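Putative hydrolase (Shewanella frigidimarina, PDB 3LHO) probably acts as an iron-dependent dioxygenase of the 2-oxoadipate dioxygenase/decarboxylase family, and carries a nickel ion in its metal site in this crystal. Local coordinates at residues V219-T223 and D224-E228; A148-E151 and Y152-W155; I130-G133 and R134-D137; D137-K140 and A141-Q144. All blocks are in the same frame, centred on the assembly; numbering follows the deposited sequence.

Contact 1. Residues V219-T223 and D224-E228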
loop_
_atom_site.group_PDB
_atom_site.type_symbol
_atom_site.label_atom_id
_atom_site.label_comp_id
_atom_site.label_asym_id
_atom_site.label_seq_id
_atom_site.Cartn_x
_atom_site.Cartn_y
_atom_site.Cartn_z
ATOM N N VAL A 219 3.217 -12.409 12.540
ATOM C CA VAL A 219 4.064 -13.599 12.478
ATOM C C VAL A 219 3.998 -14.137 11.045
ATOM O O VAL A 219 2.925 -14.299 10.483
ATOM C CB VAL A 219 3.601 -14.701 13.498
ATOM C CG1 VAL A 219 4.464 -15.925 13.364
ATOM C CG2 VAL A 219 3.629 -14.188 14.924
ATOM N N VAL A 220 5.156 -14.346 10.430
ATOM C CA VAL A 220 5.234 -14.984 9.133
ATOM C C VAL A 220 5.744 -16.406 9.311
ATOM O O VAL A 220 6.736 -16.653 10.022
ATOM C CB VAL A 220 6.148 -14.137 8.197
ATOM C CG1 VAL A 220 6.562 -14.929 6.938
ATOM C CG2 VAL A 220 5.385 -12.883 7.853
ATOM N N ASN A 221 5.053 -17.344 8.681
ATOM C CA ASN A 221 5.380 -18.757 8.792
ATOM C C ASN A 221 6.295 -19.192 7.661
ATOM O O ASN A 221 5.874 -19.685 6.631
ATOM C CB ASN A 221 4.111 -19.600 8.879
ATOM C CG ASN A 221 3.200 -19.159 10.014
ATOM O OD1 ASN A 221 2.108 -18.662 9.780
ATOM N ND2 ASN A 221 3.683 -19.261 11.242
ATOM N N PHE A 222 7.574 -18.949 7.860
ATOM C CA PHE A 222 8.596 -19.393 6.939
ATOM C C PHE A 222 8.662 -20.915 7.008
ATOM O O PHE A 222 8.181 -21.552 7.975
ATOM C CB PHE A 222 9.956 -18.745 7.253
ATOM C CG PHE A 222 9.998 -17.253 6.992
ATOM C CD1 PHE A 222 10.024 -16.761 5.701
ATOM C CD2 PHE A 222 10.014 -16.343 8.035
ATOM C CE1 PHE A 222 10.024 -15.403 5.453
ATOM C CE2 PHE A 222 10.035 -14.995 7.800
ATOM C CZ PHE A 222 10.027 -14.511 6.487
ATOM N N THR A 223 9.246 -21.511 5.976
ATOM C CA THR A 223 9.415 -22.954 5.952
ATOM C C THR A 223 10.224 -23.450 7.145
ATOM O O THR A 223 9.917 -24.487 7.684
ATOM C CB THR A 223 10.015 -23.455 4.595
ATOM O OG1 THR A 223 11.280 -22.838 4.347
ATOM C CG2 THR A 223 9.076 -23.082 3.464
ATOM N N ASP A 224 11.210 -22.683 7.601
ATOM C CA ASP A 224 12.034 -23.127 8.710
ATOM C C ASP A 224 11.934 -22.257 9.954
ATOM O O ASP A 224 12.854 -22.239 10.745
ATOM C CB ASP A 224 13.511 -23.245 8.253
ATOM C CG ASP A 224 14.034 -21.994 7.572
ATOM O OD1 ASP A 224 13.293 -21.006 7.409
ATOM O OD2 ASP A 224 15.192 -22.031 7.090
ATOM N N GLY A 225 10.826 -21.542 10.148
ATOM C CA GLY A 225 10.674 -20.683 11.324
ATOM C C GLY A 225 9.448 -19.790 11.286
ATOM O O GLY A 225 8.875 -19.538 10.223
ATOM N N ASP A 226 9.042 -19.365 12.472
ATOM C CA ASP A 226 7.949 -18.437 12.687
ATOM C C ASP A 226 8.550 -17.131 13.192
ATOM O O ASP A 226 9.025 -17.034 14.310
ATOM C CB ASP A 226 6.979 -19.012 13.698
ATOM C CG ASP A 226 6.492 -20.379 13.292
ATOM O OD1 ASP A 226 5.882 -20.465 12.219
ATOM O OD2 ASP A 226 6.770 -21.336 14.019
ATOM N N VAL A 227 8.551 -16.140 12.328
ATOM C CA VAL A 227 9.243 -14.898 12.584
ATOM C C VAL A 227 8.283 -13.719 12.677
ATOM O O VAL A 227 7.416 -13.507 11.804
ATOM C CB VAL A 227 10.275 -14.637 11.495
ATOM C CG1 VAL A 227 10.995 -13.343 11.792
ATOM C CG2 VAL A 227 11.273 -15.820 11.383
ATOM N N GLU A 228 8.448 -12.921 13.728
ATOM C CA GLU A 228 7.711 -11.677 13.848
ATOM C C GLU A 228 8.347 -10.525 13.064
ATOM O O GLU A 228 9.510 -10.196 13.244
ATOM C CB GLU A 228 7.582 -11.348 15.333
ATOM C CG GLU A 228 6.513 -10.408 15.673
ATOM C CD GLU A 228 6.302 -10.356 17.180
ATOM O OE1 GLU A 228 5.765 -11.320 17.758
ATOM O OE2 GLU A 228 6.731 -9.378 17.783
HETATM O O HOH W 1 6.682 -21.976 10.182
#
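Phe222 and Gly225 close the tip of an antiparallel beta hairpin, strand 217-222 returning as strand 225-230 through a type I turn whose corners are Thr223 and Asp224. Asp224 sets its carboxylate between its own backbone N and carbonyl carbon (chi1 52°), which turns OD1 back beside the turn, 4.0 Å from Phe222 CB; the polar partner of OD1 is the backbone N of Lys140, at the start of helix 140-149. Gly225 faces Phe222 as a hydrogen-bonded pair with one long, weak bond, Gly225 N to Phe222 O, 3.4 Å, and one bent, weak return from Phe222 N to Gly225 O. Asp226 pairs with Asn221 on the exposed face. Asn221 ND2 reaches Asp226 OD1 at 2.7 Å with the acceptor in the amide plane, but meets the carboxylate from above its plane, the two flat groups being 76° apart. A water bonded to both Asp226 OD1 and Phe222 O ties this pair to the turn. Val227 is on the face shared with Val220 and Phe222: its CB lies in plane at the edge of the Phe222 ring, CG2 is 3.6 Å from Phe222 CD2, and Val220 CG1 lies over one face of the ring, toward its rim. An alanine in place of Phe222 would probably open a gap between Val220, Val227 and Tyr143, whose ring meets this one at a slant. The Val220 N to Val227 O bond is nearly straight (175°). Glu228 stands opposite Val219 in a non-hydrogen-bonded pair, and there the C-H of Val219 CA points to Val227 O, the CA lying 3.4 Å from that oxygen.

Contact 2. Residues A148-E151 and Y152-W155. With GOL (glycerol), chain F.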
loop_
_atom_site.group_PDB
_atom_site.type_symbol
_atom_site.label_atom_id
_atom_site.label_comp_id
_atom_site.label_asym_id
_atom_site.label_seq_id
_atom_site.Cartn_x
_atom_site.Cartn_y
_atom_site.Cartn_z
ATOM N N ALA A 148 18.531 -7.853 2.350
ATOM C CA ALA A 148 19.863 -7.217 2.285
ATOM C C ALA A 148 19.953 -6.228 1.130
ATOM O O ALA A 148 20.730 -5.293 1.182
ATOM C CB ALA A 148 20.982 -8.280 2.170
ATOM N N GLU A 149 19.157 -6.433 0.090
ATOM C CA GLU A 149 19.197 -5.551 -1.075
ATOM C C GLU A 149 17.923 -4.711 -1.241
ATOM O O GLU A 149 17.977 -3.641 -1.812
ATOM C CB GLU A 149 19.433 -6.384 -2.325
ATOM C CG GLU A 149 20.823 -6.951 -2.401
ATOM C CD GLU A 149 21.029 -7.795 -3.630
ATOM O OE1 GLU A 149 20.520 -7.395 -4.697
ATOM O OE2 GLU A 149 21.660 -8.873 -3.526
ATOM N N SER A 150 16.784 -5.201 -0.745
ATOM C CA SER A 150 15.515 -4.518 -0.926
ATOM C C SER A 150 14.497 -4.849 0.153
ATOM O O SER A 150 13.947 -5.976 0.186
ATOM C CB SER A 150 14.919 -4.844 -2.318
ATOM O OG SER A 150 13.665 -4.158 -2.528
ATOM N N GLU A 151 14.195 -3.868 1.012
ATOM C CA GLU A 151 13.087 -4.041 1.987
ATOM C C GLU A 151 11.768 -4.317 1.269
ATOM O O GLU A 151 10.922 -5.107 1.729
ATOM C CB GLU A 151 12.924 -2.789 2.855
ATOM C CG GLU A 151 14.035 -2.620 3.899
ATOM C CD GLU A 151 13.951 -1.275 4.605
ATOM O OE1 GLU A 151 12.836 -0.904 5.040
ATOM O OE2 GLU A 151 14.994 -0.587 4.711
ATOM N N TYR A 152 11.566 -3.623 0.154
ATOM C CA TYR A 152 10.362 -3.811 -0.668
ATOM C C TYR A 152 10.190 -5.250 -1.099
ATOM O O TYR A 152 9.124 -5.869 -0.853
ATOM C CB TYR A 152 10.485 -2.887 -1.889
ATOM C CG TYR A 152 9.301 -2.836 -2.828
ATOM C CD1 TYR A 152 8.994 -3.931 -3.666
ATOM C CD2 TYR A 152 8.536 -1.664 -2.949
ATOM C CE1 TYR A 152 7.940 -3.862 -4.596
ATOM C CE2 TYR A 152 7.461 -1.607 -3.846
ATOM C CZ TYR A 152 7.165 -2.735 -4.666
ATOM O OH TYR A 152 6.100 -2.720 -5.600
ATOM N N ALA A 153 11.241 -5.800 -1.730
ATOM C CA ALA A 153 11.227 -7.212 -2.148
ATOM C C ALA A 153 10.962 -8.149 -0.986
ATOM O O ALA A 153 10.137 -9.091 -1.093
ATOM C CB ALA A 153 12.582 -7.593 -2.851
ATOM N N ALA A 154 11.615 -7.890 0.154
ATOM C CA ALA A 154 11.430 -8.790 1.331
ATOM C C ALA A 154 9.993 -8.785 1.868
ATOM O O ALA A 154 9.390 -9.854 2.190
ATOM C CB ALA A 154 12.429 -8.393 2.448
ATOM N N TRP A 155 9.403 -7.592 1.898
ATOM C CA TRP A 155 8.035 -7.402 2.316
ATOM C C TRP A 155 7.101 -8.197 1.434
ATOM O O TRP A 155 6.258 -8.920 1.936
ATOM C CB TRP A 155 7.629 -5.913 2.310
ATOM C CG TRP A 155 6.310 -5.655 2.961
ATOM C CD1 TRP A 155 6.091 -5.316 4.278
ATOM C CD2 TRP A 155 5.010 -5.709 2.335
ATOM N NE1 TRP A 155 4.743 -5.172 4.506
ATOM C CE2 TRP A 155 4.059 -5.383 3.326
ATOM C CE3 TRP A 155 4.566 -5.949 1.010
ATOM C CZ2 TRP A 155 2.682 -5.340 3.055
ATOM C CZ3 TRP A 155 3.216 -5.895 0.736
ATOM C CH2 TRP A 155 2.280 -5.577 1.754
HETATM C C1 GOL F . 14.129 -0.511 -0.722
HETATM O O1 GOL F . 12.876 -1.134 -0.527
HETATM C C2 GOL F . 14.640 0.129 0.565
HETATM O O2 GOL F . 14.419 1.514 0.461
HETATM C C3 GOL F . 16.129 -0.128 0.729
HETATM O O3 GOL F . 16.347 -1.509 0.833
#
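Ser150 meets Ala153 through a side-chain hydrogen bond: Ala153 N donates to Ser150 OG over 3.0 Å, almost straight at 173°. The hydroxyl is placed for this by a chi1 of -179°, which sets OG beside the carbonyl carbon and so alongside the backbone N-H groups that follow. Two main-chain bonds continue the same turn, Ala154 N to Ser150 O at 3.0 Å and Trp155 N to Glu151 O at 2.9 Å. These bonds identify Ser150 as the N-cap of helix 151-159, the residue at which the chain breaks from helix 140-149 and starts a new one. A glycine here would probably leave Ala153 N without its capping acceptor and the first turn less firmly fixed. Two further N-H groups of that turn point to a glycerol, probably from the crystallisation liquor: Glu151 N donates to O3 of the glycerol at 3.2 Å, and Tyr152 N to its O1 at 2.9 Å. Apolar contact is slight within the turn, Ser150 CB lying 3.6 Å from Ala153 CB, but both side chains also pack on Leu99 of strand 93-99. Tyr152 extends to the same sheet, its OH hydrogen-bonded to Ser97 OG and Thr46 N, while Trp155 NE1 binds Ser231 O.

Contact 3. Residues I130-G133 and R134-D137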
loop_
_atom_site.group_PDB
_atom_site.type_symbol
_atom_site.label_atom_id
_atom_site.label_comp_id
_atom_site.label_asym_id
_atom_site.label_seq_id
_atom_site.Cartn_x
_atom_site.Cartn_y
_atom_site.Cartn_z
ATOM N N ILE A 130 -5.785 -9.533 -5.248
ATOM C CA ILE A 130 -5.001 -8.455 -4.634
ATOM C C ILE A 130 -4.965 -8.552 -3.081
ATOM O O ILE A 130 -4.232 -7.842 -2.438
ATOM C CB ILE A 130 -5.454 -7.052 -5.112
ATOM C CG1 ILE A 130 -6.830 -6.717 -4.581
ATOM C CG2 ILE A 130 -5.353 -6.886 -6.706
ATOM C CD1 ILE A 130 -7.205 -5.226 -4.804
ATOM N N TYR A 131 -5.782 -9.434 -2.500
ATOM C CA TYR A 131 -5.693 -9.750 -1.065
ATOM C C TYR A 131 -5.542 -11.255 -0.799
ATOM O O TYR A 131 -5.993 -11.758 0.239
ATOM C CB TYR A 131 -6.870 -9.151 -0.275
ATOM C CG TYR A 131 -8.259 -9.520 -0.804
ATOM C CD1 TYR A 131 -8.850 -8.769 -1.837
ATOM C CD2 TYR A 131 -8.957 -10.640 -0.298
ATOM C CE1 TYR A 131 -10.069 -9.098 -2.348
ATOM C CE2 TYR A 131 -10.226 -10.990 -0.819
ATOM C CZ TYR A 131 -10.769 -10.178 -1.842
ATOM O OH TYR A 131 -11.981 -10.460 -2.382
ATOM N N SER A 132 -4.892 -11.956 -1.735
ATOM C CA SER A 132 -4.782 -13.443 -1.705
ATOM C C SER A 132 -3.588 -13.886 -0.816
ATOM O O SER A 132 -3.440 -15.049 -0.479
ATOM C CB SER A 132 -4.580 -14.008 -3.153
ATOM O OG SER A 132 -3.415 -13.416 -3.803
ATOM N N GLY A 133 -2.681 -12.975 -0.502
ATOM C CA GLY A 133 -1.513 -13.317 0.352
ATOM C C GLY A 133 -0.384 -14.022 -0.376
ATOM O O GLY A 133 -0.085 -13.752 -1.572
ATOM N N ARG A 134 0.272 -14.899 0.370
ATOM C CA ARG A 134 1.424 -15.599 -0.121
ATOM C C ARG A 134 1.022 -16.802 -0.920
ATOM O O ARG A 134 0.248 -17.597 -0.450
ATOM C CB ARG A 134 2.302 -16.087 1.047
ATOM C CG ARG A 134 3.577 -15.298 1.169
ATOM C CD ARG A 134 4.622 -16.020 1.976
ATOM N NE ARG A 134 4.121 -16.507 3.266
ATOM C CZ ARG A 134 4.227 -17.759 3.693
ATOM N NH1 ARG A 134 4.819 -18.695 2.943
ATOM N NH2 ARG A 134 3.727 -18.082 4.884
ATOM N N HIS A 135 1.637 -16.986 -2.069
ATOM C CA HIS A 135 1.372 -18.156 -2.904
ATOM C C HIS A 135 2.563 -19.143 -2.927
ATOM O O HIS A 135 2.523 -20.148 -3.649
ATOM C CB HIS A 135 1.078 -17.714 -4.328
ATOM C CG HIS A 135 -0.190 -16.922 -4.484
ATOM N ND1 HIS A 135 -1.304 -17.414 -5.138
ATOM C CD2 HIS A 135 -0.498 -15.653 -4.115
ATOM C CE1 HIS A 135 -2.251 -16.485 -5.148
ATOM N NE2 HIS A 135 -1.789 -15.409 -4.528
ATOM N N TRP A 136 3.612 -18.844 -2.152
ATOM C CA TRP A 136 4.893 -19.539 -2.239
ATOM C C TRP A 136 5.380 -19.914 -0.847
ATOM O O TRP A 136 5.050 -19.254 0.121
ATOM C CB TRP A 136 5.955 -18.653 -2.942
ATOM C CG TRP A 136 5.928 -17.275 -2.434
ATOM C CD1 TRP A 136 6.548 -16.810 -1.304
ATOM C CD2 TRP A 136 5.217 -16.169 -2.993
ATOM N NE1 TRP A 136 6.259 -15.485 -1.118
ATOM C CE2 TRP A 136 5.442 -15.059 -2.136
ATOM C CE3 TRP A 136 4.402 -16.002 -4.128
ATOM C CZ2 TRP A 136 4.903 -13.804 -2.387
ATOM C CZ3 TRP A 136 3.851 -14.771 -4.368
ATOM C CH2 TRP A 136 4.117 -13.669 -3.501
ATOM N N ASP A 137 6.082 -21.036 -0.772
ATOM C CA ASP A 137 6.966 -21.363 0.356
ATOM C C ASP A 137 8.203 -20.479 0.286
ATOM O O ASP A 137 8.750 -20.232 -0.791
ATOM C CB ASP A 137 7.433 -22.799 0.277
ATOM C CG ASP A 137 6.309 -23.761 0.498
ATOM O OD1 ASP A 137 5.457 -23.444 1.349
ATOM O OD2 ASP A 137 6.254 -24.785 -0.200
#
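Ser132 OG is held by two groups: His135 NE2 donates to it at 2.7 Å, and Phe129 O, just before the segment, is its other hydrogen-bond partner. The serine oxygen lies at the edge of the imidazole, near its plane (11° out of it), where the N-H of NE2 points. Serine chi1 of 56° places OG between the backbone N and the carbonyl carbon, turned to the histidine across the intervening Gly133 and Arg134. Gly133 O approaches the same ring obliquely, 3.2 Å from His135 CD2. Glycine suits its position, since phi is +80° and a CB would run into Arg134 N. Ser132 and Gly133 together face Tyr161, a classic beta bulge within the long loop between helices 106-116 and 140-149. Further on, Arg134 bends forward over Trp136: its CG lies 3.4 Å above one face of the indole, offset toward the rim, and NH1 gives a hydrogen bond to Trp136 O at 2.9 Å. The indole itself is buried, with NE1 bound to Ala157 O of helix 151-159. With a carbonyl as its second partner, Ser132 OG must spend its own proton on Phe129 O, which leaves it to accept from His135 NE2, so that nitrogen carries a hydrogen; the pairing fixes the rotation of both groups.

Contact 4. Residues D137-K140 and A141-Q144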
loop_
_atom_site.group_PDB
_atom_site.type_symbol
_atom_site.label_atom_id
_atom_site.label_comp_id
_atom_site.label_asym_id
_atom_site.label_seq_id
_atom_site.Cartn_x
_atom_site.Cartn_y
_atom_site.Cartn_z
ATOM N N ASP A 137 6.082 -21.036 -0.772
ATOM C CA ASP A 137 6.966 -21.363 0.356
ATOM C C ASP A 137 8.203 -20.479 0.286
ATOM O O ASP A 137 8.750 -20.232 -0.791
ATOM C CB ASP A 137 7.433 -22.799 0.277
ATOM C CG ASP A 137 6.309 -23.761 0.498
ATOM O OD1 ASP A 137 5.457 -23.444 1.349
ATOM O OD2 ASP A 137 6.254 -24.785 -0.200
ATOM N N VAL A 138 8.644 -20.012 1.437
ATOM C CA VAL A 138 9.865 -19.225 1.487
ATOM C C VAL A 138 10.555 -19.487 2.823
ATOM O O VAL A 138 9.886 -19.638 3.863
ATOM C CB VAL A 138 9.559 -17.735 1.232
ATOM C CG1 VAL A 138 8.452 -17.214 2.134
ATOM C CG2 VAL A 138 10.835 -16.885 1.326
ATOM N N ASP A 139 11.881 -19.559 2.784
ATOM C CA ASP A 139 12.672 -19.808 4.011
ATOM C C ASP A 139 13.354 -18.525 4.513
ATOM O O ASP A 139 13.368 -17.494 3.827
ATOM C CB ASP A 139 13.698 -20.954 3.842
ATOM C CG ASP A 139 14.790 -20.666 2.809
ATOM O OD1 ASP A 139 14.957 -19.530 2.320
ATOM O OD2 ASP A 139 15.470 -21.644 2.459
ATOM N N LYS A 140 13.932 -18.609 5.703
ATOM C CA LYS A 140 14.472 -17.426 6.370
ATOM C C LYS A 140 15.655 -16.865 5.617
ATOM O O LYS A 140 15.782 -15.648 5.512
ATOM C CB LYS A 140 14.856 -17.745 7.827
ATOM C CG LYS A 140 13.640 -18.102 8.703
ATOM C CD LYS A 140 13.990 -18.229 10.189
ATOM C CE LYS A 140 14.671 -19.495 10.510
ATOM N NZ LYS A 140 15.121 -19.489 11.956
ATOM N N ALA A 141 16.510 -17.740 5.074
ATOM C CA ALA A 141 17.724 -17.297 4.376
ATOM C C ALA A 141 17.355 -16.539 3.118
ATOM O O ALA A 141 18.044 -15.559 2.745
ATOM C CB ALA A 141 18.642 -18.509 4.022
ATOM N N THR A 142 16.287 -16.981 2.461
ATOM C CA THR A 142 15.772 -16.279 1.253
ATOM C C THR A 142 15.249 -14.898 1.607
ATOM O O THR A 142 15.603 -13.903 0.964
ATOM C CB THR A 142 14.715 -17.120 0.523
ATOM O OG1 THR A 142 15.324 -18.329 0.055
ATOM C CG2 THR A 142 14.149 -16.360 -0.692
ATOM N N TYR A 143 14.417 -14.832 2.648
ATOM C CA TYR A 143 13.964 -13.571 3.182
ATOM C C TYR A 143 15.112 -12.628 3.487
ATOM O O TYR A 143 15.063 -11.473 3.080
ATOM C CB TYR A 143 13.116 -13.781 4.425
ATOM C CG TYR A 143 12.665 -12.512 5.063
ATOM C CD1 TYR A 143 11.664 -11.748 4.493
ATOM C CD2 TYR A 143 13.201 -12.078 6.274
ATOM C CE1 TYR A 143 11.211 -10.557 5.107
ATOM C CE2 TYR A 143 12.765 -10.871 6.882
ATOM C CZ TYR A 143 11.756 -10.125 6.291
ATOM O OH TYR A 143 11.323 -8.936 6.868
ATOM N N GLN A 144 16.158 -13.116 4.171
ATOM C CA GLN A 144 17.313 -12.257 4.500
ATOM C C GLN A 144 18.093 -11.763 3.301
ATOM O O GLN A 144 18.568 -10.618 3.308
ATOM C CB GLN A 144 18.323 -12.998 5.412
ATOM C CG GLN A 144 17.833 -13.156 6.838
ATOM C CD GLN A 144 17.739 -11.822 7.553
ATOM O OE1 GLN A 144 18.535 -10.908 7.287
ATOM N NE2 GLN A 144 16.753 -11.691 8.449
#
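Asp139 OD1 takes two hydrogen bonds from Thr142, from the hydroxyl OG1 at 2.6 Å and from the backbone N at 2.9 Å, and this is the tight part of the contact. The donors arrive from opposite faces of the carboxylate plane, OG1 on the syn side and N on the anti side, each roughly 30° out of plane. Asp139 is thereby the N-cap of helix 140-149. Its chi1 of 64° swings the carboxylate over the first turn, and the side chains of Asp139 and Thr142 cross at about a right angle. Asp139 O receives Tyr143 N at 3.1 Å and 176°, the first main-chain bond of the turn. Beneath the cap the buried Val138 touches Thr142 methyl to methyl, CG2 to CG2 at 3.9 Å, and Tyr143 packs on Ala154 and Ala158 of the next helix. The outer side is looser: Lys140, Ala141 and Gln144 are exposed, and there the bond from Gln144 N to Lys140 O, 2.9 Å, joins main chains alone, with Gln144 CG lying against that carbonyl at 3.5 Å. Two donors on one oxygen fix the rotation of the carboxylate, and its negative charge at the N-terminal end of the helix would probably be favoured by the helix dipole, helping to keep the acid ionised.

Along the chain, contact 3 comes first, within the long loop after helix 106-116; contact 4 begins at its last residue, Asp137, and starts helix 140-149. Contact 2 follows, where that helix ends and helix 151-159 begins, and contact 1 closes the hairpin much later. All four are local and in series, so none nests in or crosses another. In space, however, the hairpin tip returns to the earlier segments: Thr223 N lies 2.9 Å from Val138 O, a probable hydrogen bond, and Asn221 O packs near Arg134 NH2. Tyr143 CE1 also touches Ala154 O, joining contacts 4 and 2. Loop, two successive helices and hairpin are thus tied together.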